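Local coordinates for putative sulfurtransferase dsrE (PDB 2HY5), which probably acts as a cytoplasmic sulfurtransferase that carries sulfur as a persulfide and could take part in the oxidation of intracellular sulfur, at residues 74-88 and 100-114. Residues are numbered along the deposited sequence; the frame is centred on the assembly and turned at random.
Sequences DMVVCVAAAQRRGIV and ATNIHPKFRISGLGQ
Arg108 meets Asp74 side-on in a salt bridge: NE donates to OD1 at 2.7 Å and NH2 to OD2 at 2.9 Å, each on a syn lone pair, with the two flat groups only 7° from coplanar. NH2 also reaches Gln114 OE1, and Arg36 holds the carboxylate from the neighbouring strand. Val76 CG2 lies over one guanidinium face, 3.4 Å from Arg108 NH2. Shortened to an alanine here, the side chain would lose both bonds to Asp74, which is then likely to keep Arg36, while Gln114 OE1 and Val76 CG2 lose their guanidinium contact. Backbone bonds join 75-78 in parallel to 108-110, the chain's outermost sheet strand, ending with Val79 N to Ser110 O. Across the sheet from Val76, branched Ile109 sets CG2 3.7 Å from Val79 CB, while flexible Met75 bends SD to 5.2 Å from the Phe107 ring centroid, an oblique Met-aromatic contact. Farther on, Asn102 bridges two peptides: OD1 accepts from Val88 N at 2.7 Å and ND2 donates to Gly86 O. The strand pairing and the N-cap bond from Ala81 N thus place Cys78 SG, by similarity the persulfide-forming sulfur, where strand 75-78 joins helix 79-85, against Leu112 CD1.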
loop_
_atom_site.group_PDB
_atom_site.type_symbol
_atom_site.label_atom_id
_atom_site.label_comp_id
_atom_site.label_asym_id
_atom_site.label_seq_id
_atom_site.Cartn_x
_atom_site.Cartn_y
_atom_site.Cartn_z
ATOM N N ASP A 74 20.714 9.167 14.711
ATOM C CA ASP A 74 20.755 10.079 13.576
ATOM C C ASP A 74 19.552 9.718 12.702
ATOM O O ASP A 74 19.579 8.735 11.963
ATOM C CB ASP A 74 22.068 9.903 12.805
ATOM C CG ASP A 74 22.203 10.871 11.639
ATOM O OD1 ASP A 74 21.699 12.008 11.745
ATOM O OD2 ASP A 74 22.826 10.499 10.621
ATOM N N MET A 75 18.492 10.511 12.821
ATOM C CA MET A 75 17.265 10.290 12.067
ATOM C C MET A 75 17.291 11.218 10.868
ATOM O O MET A 75 17.271 12.442 11.019
ATOM C CB MET A 75 16.069 10.606 12.954
ATOM C CG MET A 75 16.204 10.010 14.333
ATOM S SD MET A 75 15.045 8.679 14.599
ATOM C CE MET A 75 13.844 9.513 15.255
ATOM N N VAL A 76 17.327 10.630 9.678
ATOM C CA VAL A 76 17.411 11.409 8.456
ATOM C C VAL A 76 16.198 11.242 7.553
ATOM O O VAL A 76 15.698 10.131 7.351
ATOM C CB VAL A 76 18.688 11.024 7.673
ATOM C CG1 VAL A 76 18.897 11.964 6.489
ATOM C CG2 VAL A 76 19.890 11.058 8.613
ATOM N N VAL A 77 15.734 12.368 7.021
ATOM C CA VAL A 77 14.590 12.407 6.114
ATOM C C VAL A 77 15.066 12.852 4.734
ATOM O O VAL A 77 15.713 13.894 4.596
ATOM C CB VAL A 77 13.527 13.395 6.635
ATOM C CG1 VAL A 77 12.374 13.499 5.653
ATOM C CG2 VAL A 77 13.035 12.942 8.005
ATOM N N CYS A 78 14.752 12.059 3.710
ATOM C CA CYS A 78 15.156 12.370 2.342
ATOM C C CYS A 78 14.576 13.699 1.864
ATOM O O CYS A 78 13.362 13.904 1.898
ATOM C CB CYS A 78 14.702 11.262 1.394
ATOM S SG CYS A 78 15.108 11.601 -0.326
ATOM N N VAL A 79 15.441 14.594 1.400
ATOM C CA VAL A 79 14.990 15.901 0.933
ATOM C C VAL A 79 14.077 15.833 -0.291
ATOM O O VAL A 79 13.075 16.544 -0.361
ATOM C CB VAL A 79 16.192 16.828 0.620
ATOM C CG1 VAL A 79 17.010 16.266 -0.535
ATOM C CG2 VAL A 79 15.696 18.225 0.297
ATOM N N ALA A 80 14.420 14.978 -1.251
ATOM C CA ALA A 80 13.631 14.830 -2.473
ATOM C C ALA A 80 12.221 14.352 -2.154
ATOM O O ALA A 80 11.233 14.926 -2.622
ATOM C CB ALA A 80 14.314 13.847 -3.416
ATOM N N ALA A 81 12.134 13.297 -1.353
ATOM C CA ALA A 81 10.848 12.744 -0.956
ATOM C C ALA A 81 10.088 13.735 -0.070
ATOM O O ALA A 81 8.864 13.812 -0.121
ATOM C CB ALA A 81 11.057 11.420 -0.219
ATOM N N ALA A 82 10.817 14.499 0.740
ATOM C CA ALA A 82 10.191 15.487 1.617
ATOM C C ALA A 82 9.584 16.650 0.826
ATOM O O ALA A 82 8.502 17.135 1.154
ATOM C CB ALA A 82 11.211 16.017 2.620
ATOM N N GLN A 83 10.282 17.097 -0.215
ATOM C CA GLN A 83 9.793 18.200 -1.036
ATOM C C GLN A 83 8.521 17.813 -1.769
ATOM O O GLN A 83 7.617 18.621 -1.945
ATOM C CB GLN A 83 10.862 18.621 -2.045
ATOM C CG GLN A 83 12.051 19.313 -1.412
ATOM C CD GLN A 83 13.150 19.614 -2.407
ATOM O OE1 GLN A 83 14.104 20.331 -2.098
ATOM N NE2 GLN A 83 13.029 19.061 -3.606
ATOM N N ARG A 84 8.457 16.561 -2.191
ATOM C CA ARG A 84 7.300 16.067 -2.913
ATOM C C ARG A 84 6.086 15.957 -1.993
ATOM O O ARG A 84 4.953 16.202 -2.409
ATOM C CB ARG A 84 7.623 14.693 -3.497
ATOM C CG ARG A 84 6.895 14.336 -4.776
ATOM C CD ARG A 84 7.406 12.997 -5.282
ATOM N NE ARG A 84 8.863 12.923 -5.186
ATOM C CZ ARG A 84 9.699 13.042 -6.213
ATOM N NH1 ARG A 84 9.231 13.240 -7.438
ATOM N NH2 ARG A 84 11.008 12.973 -6.010
ATOM N N ARG A 85 6.332 15.626 -0.730
ATOM C CA ARG A 85 5.252 15.415 0.222
ATOM C C ARG A 85 4.911 16.512 1.224
ATOM O O ARG A 85 3.879 16.438 1.894
ATOM C CB ARG A 85 5.514 14.097 0.943
ATOM C CG ARG A 85 5.608 12.924 -0.032
ATOM C CD ARG A 85 6.019 11.647 0.662
ATOM N NE ARG A 85 5.954 10.480 -0.218
ATOM C CZ ARG A 85 6.801 10.222 -1.211
ATOM N NH1 ARG A 85 7.799 11.049 -1.478
ATOM N NH2 ARG A 85 6.663 9.106 -1.922
ATOM N N GLY A 86 5.765 17.520 1.342
ATOM C CA GLY A 86 5.461 18.599 2.261
ATOM C C GLY A 86 6.129 18.587 3.622
ATOM O O GLY A 86 5.538 19.066 4.585
ATOM N N ILE A 87 7.329 18.028 3.724
ATOM C CA ILE A 87 8.052 18.039 4.995
ATOM C C ILE A 87 9.055 19.167 4.801
ATOM O O ILE A 87 9.885 19.123 3.888
ATOM C CB ILE A 87 8.783 16.705 5.267
ATOM C CG1 ILE A 87 7.759 15.592 5.507
ATOM C CG2 ILE A 87 9.686 16.847 6.493
ATOM C CD1 ILE A 87 6.878 15.794 6.739
ATOM N N VAL A 88 8.969 20.178 5.658
ATOM C CA VAL A 88 9.807 21.361 5.528
ATOM C C VAL A 88 10.497 21.834 6.803
ATOM O O VAL A 88 9.870 21.924 7.857
ATOM C CB VAL A 88 8.946 22.542 5.000
ATOM C CG1 VAL A 88 9.801 23.778 4.806
ATOM C CG2 VAL A 88 8.247 22.146 3.706
ATOM N N ALA A 100 5.834 28.550 6.530
ATOM C CA ALA A 100 5.830 27.743 7.746
ATOM C C ALA A 100 6.672 26.482 7.581
ATOM O O ALA A 100 7.007 26.094 6.464
ATOM C CB ALA A 100 4.402 27.365 8.110
ATOM N N THR A 101 7.020 25.864 8.706
ATOM C CA THR A 101 7.800 24.625 8.721
ATOM C C THR A 101 6.989 23.603 9.510
ATOM O O THR A 101 6.101 23.970 10.279
ATOM C CB THR A 101 9.159 24.787 9.441
ATOM O OG1 THR A 101 8.928 25.065 10.827
ATOM C CG2 THR A 101 9.968 25.916 8.831
ATOM N N ASN A 102 7.282 22.320 9.329
ATOM C CA ASN A 102 6.549 21.306 10.070
ATOM C C ASN A 102 7.423 20.164 10.571
ATOM O O ASN A 102 6.939 19.252 11.230
ATOM C CB ASN A 102 5.401 20.752 9.218
ATOM C CG ASN A 102 5.890 19.998 8.002
ATOM O OD1 ASN A 102 7.023 20.181 7.564
ATOM N ND2 ASN A 102 5.033 19.151 7.445
ATOM N N ILE A 103 8.716 20.219 10.290
ATOM C CA ILE A 103 9.580 19.137 10.744
ATOM C C ILE A 103 9.769 19.133 12.261
ATOM O O ILE A 103 9.755 20.180 12.914
ATOM C CB ILE A 103 10.968 19.196 10.073
ATOM C CG1 ILE A 103 11.654 17.836 10.215
ATOM C CG2 ILE A 103 11.824 20.291 10.710
ATOM C CD1 ILE A 103 13.076 17.820 9.726
ATOM N N HIS A 104 9.910 17.939 12.824
ATOM C CA HIS A 104 10.142 17.795 14.254
ATOM C C HIS A 104 11.644 18.062 14.417
ATOM O O HIS A 104 12.461 17.518 13.673
ATOM C CB HIS A 104 9.775 16.373 14.697
ATOM C CG HIS A 104 9.877 16.152 16.174
ATOM N ND1 HIS A 104 11.082 16.148 16.844
ATOM C CD2 HIS A 104 8.923 15.935 17.112
ATOM C CE1 HIS A 104 10.867 15.938 18.131
ATOM N NE2 HIS A 104 9.565 15.806 18.320
ATOM N N PRO A 105 12.026 18.903 15.395
ATOM C CA PRO A 105 13.426 19.260 15.653
ATOM C C PRO A 105 14.450 18.143 15.837
ATOM O O PRO A 105 15.649 18.385 15.695
ATOM C CB PRO A 105 13.325 20.180 16.871
ATOM C CG PRO A 105 12.115 19.672 17.582
ATOM C CD PRO A 105 11.151 19.461 16.441
ATOM N N LYS A 106 13.996 16.933 16.145
ATOM C CA LYS A 106 14.916 15.812 16.328
ATOM C C LYS A 106 15.331 15.157 15.008
ATOM O O LYS A 106 16.296 14.389 14.960
ATOM C CB LYS A 106 14.295 14.756 17.247
ATOM C CG LYS A 106 14.720 14.877 18.702
ATOM C CD LYS A 106 16.227 14.679 18.842
ATOM C CE LYS A 106 16.672 14.781 20.290
ATOM N NZ LYS A 106 16.288 16.089 20.881
ATOM N N PHE A 107 14.602 15.457 13.940
ATOM C CA PHE A 107 14.903 14.890 12.630
ATOM C C PHE A 107 15.656 15.898 11.767
ATOM O O PHE A 107 15.529 17.106 11.953
ATOM C CB PHE A 107 13.610 14.514 11.891
ATOM C CG PHE A 107 12.751 13.506 12.606
ATOM C CD1 PHE A 107 12.064 13.845 13.767
ATOM C CD2 PHE A 107 12.595 12.223 12.086
ATOM C CE1 PHE A 107 11.228 12.926 14.392
ATOM C CE2 PHE A 107 11.762 11.301 12.702
ATOM C CZ PHE A 107 11.079 11.651 13.859
ATOM N N ARG A 108 16.439 15.399 10.817
ATOM C CA ARG A 108 17.152 16.288 9.910
ATOM C C ARG A 108 16.864 15.893 8.468
ATOM O O ARG A 108 16.721 14.712 8.160
ATOM C CB ARG A 108 18.665 16.265 10.181
ATOM C CG ARG A 108 19.412 14.988 9.790
ATOM C CD ARG A 108 20.896 15.108 10.188
ATOM N NE ARG A 108 21.686 13.916 9.879
ATOM C CZ ARG A 108 22.292 13.688 8.716
ATOM N NH1 ARG A 108 22.214 14.571 7.731
ATOM N NH2 ARG A 108 22.975 12.565 8.532
ATOM N N ILE A 109 16.739 16.890 7.599
ATOM C CA ILE A 109 16.491 16.655 6.179
ATOM C C ILE A 109 17.832 16.630 5.463
ATOM O O ILE A 109 18.627 17.559 5.590
ATOM C CB ILE A 109 15.612 17.779 5.564
ATOM C CG1 ILE A 109 14.132 17.407 5.655
ATOM C CG2 ILE A 109 15.962 17.979 4.095
ATOM C CD1 ILE A 109 13.709 16.848 6.968
ATOM N N SER A 110 18.091 15.566 4.717
ATOM C CA SER A 110 19.352 15.467 4.003
ATOM C C SER A 110 19.220 14.677 2.708
ATOM O O SER A 110 18.135 14.216 2.357
ATOM C CB SER A 110 20.409 14.827 4.899
ATOM O OG SER A 110 21.695 15.013 4.342
ATOM N N GLY A 111 20.340 14.523 2.009
ATOM C CA GLY A 111 20.345 13.806 0.746
ATOM C C GLY A 111 20.216 12.297 0.826
ATOM O O GLY A 111 20.517 11.671 1.845
ATOM N N LEU A 112 19.770 11.713 -0.283
ATOM C CA LEU A 112 19.583 10.277 -0.385
ATOM C C LEU A 112 20.926 9.569 -0.209
ATOM O O LEU A 112 20.980 8.392 0.158
ATOM C CB LEU A 112 18.971 9.945 -1.751
ATOM C CG LEU A 112 18.269 8.602 -1.956
ATOM C CD1 LEU A 112 17.267 8.358 -0.840
ATOM C CD2 LEU A 112 17.563 8.611 -3.315
ATOM N N GLY A 113 22.011 10.291 -0.473
ATOM C CA GLY A 113 23.333 9.711 -0.311
ATOM C C GLY A 113 23.606 9.258 1.118
ATOM O O GLY A 113 24.469 8.407 1.352
ATOM N N GLN A 114 22.878 9.824 2.078
ATOM C CA GLN A 114 23.048 9.450 3.479
ATOM C C GLN A 114 22.544 8.026 3.706
ATOM O O GLN A 114 22.976 7.345 4.636
ATOM C CB GLN A 114 22.293 10.420 4.397
ATOM C CG GLN A 114 22.784 11.862 4.338
ATOM C CD GLN A 114 24.237 12.000 4.755
ATOM O OE1 GLN A 114 24.583 11.815 5.925
ATOM N NE2 GLN A 114 25.099 12.318 3.795
HETATM O O HOH W 1 18.443 13.311 13.455
#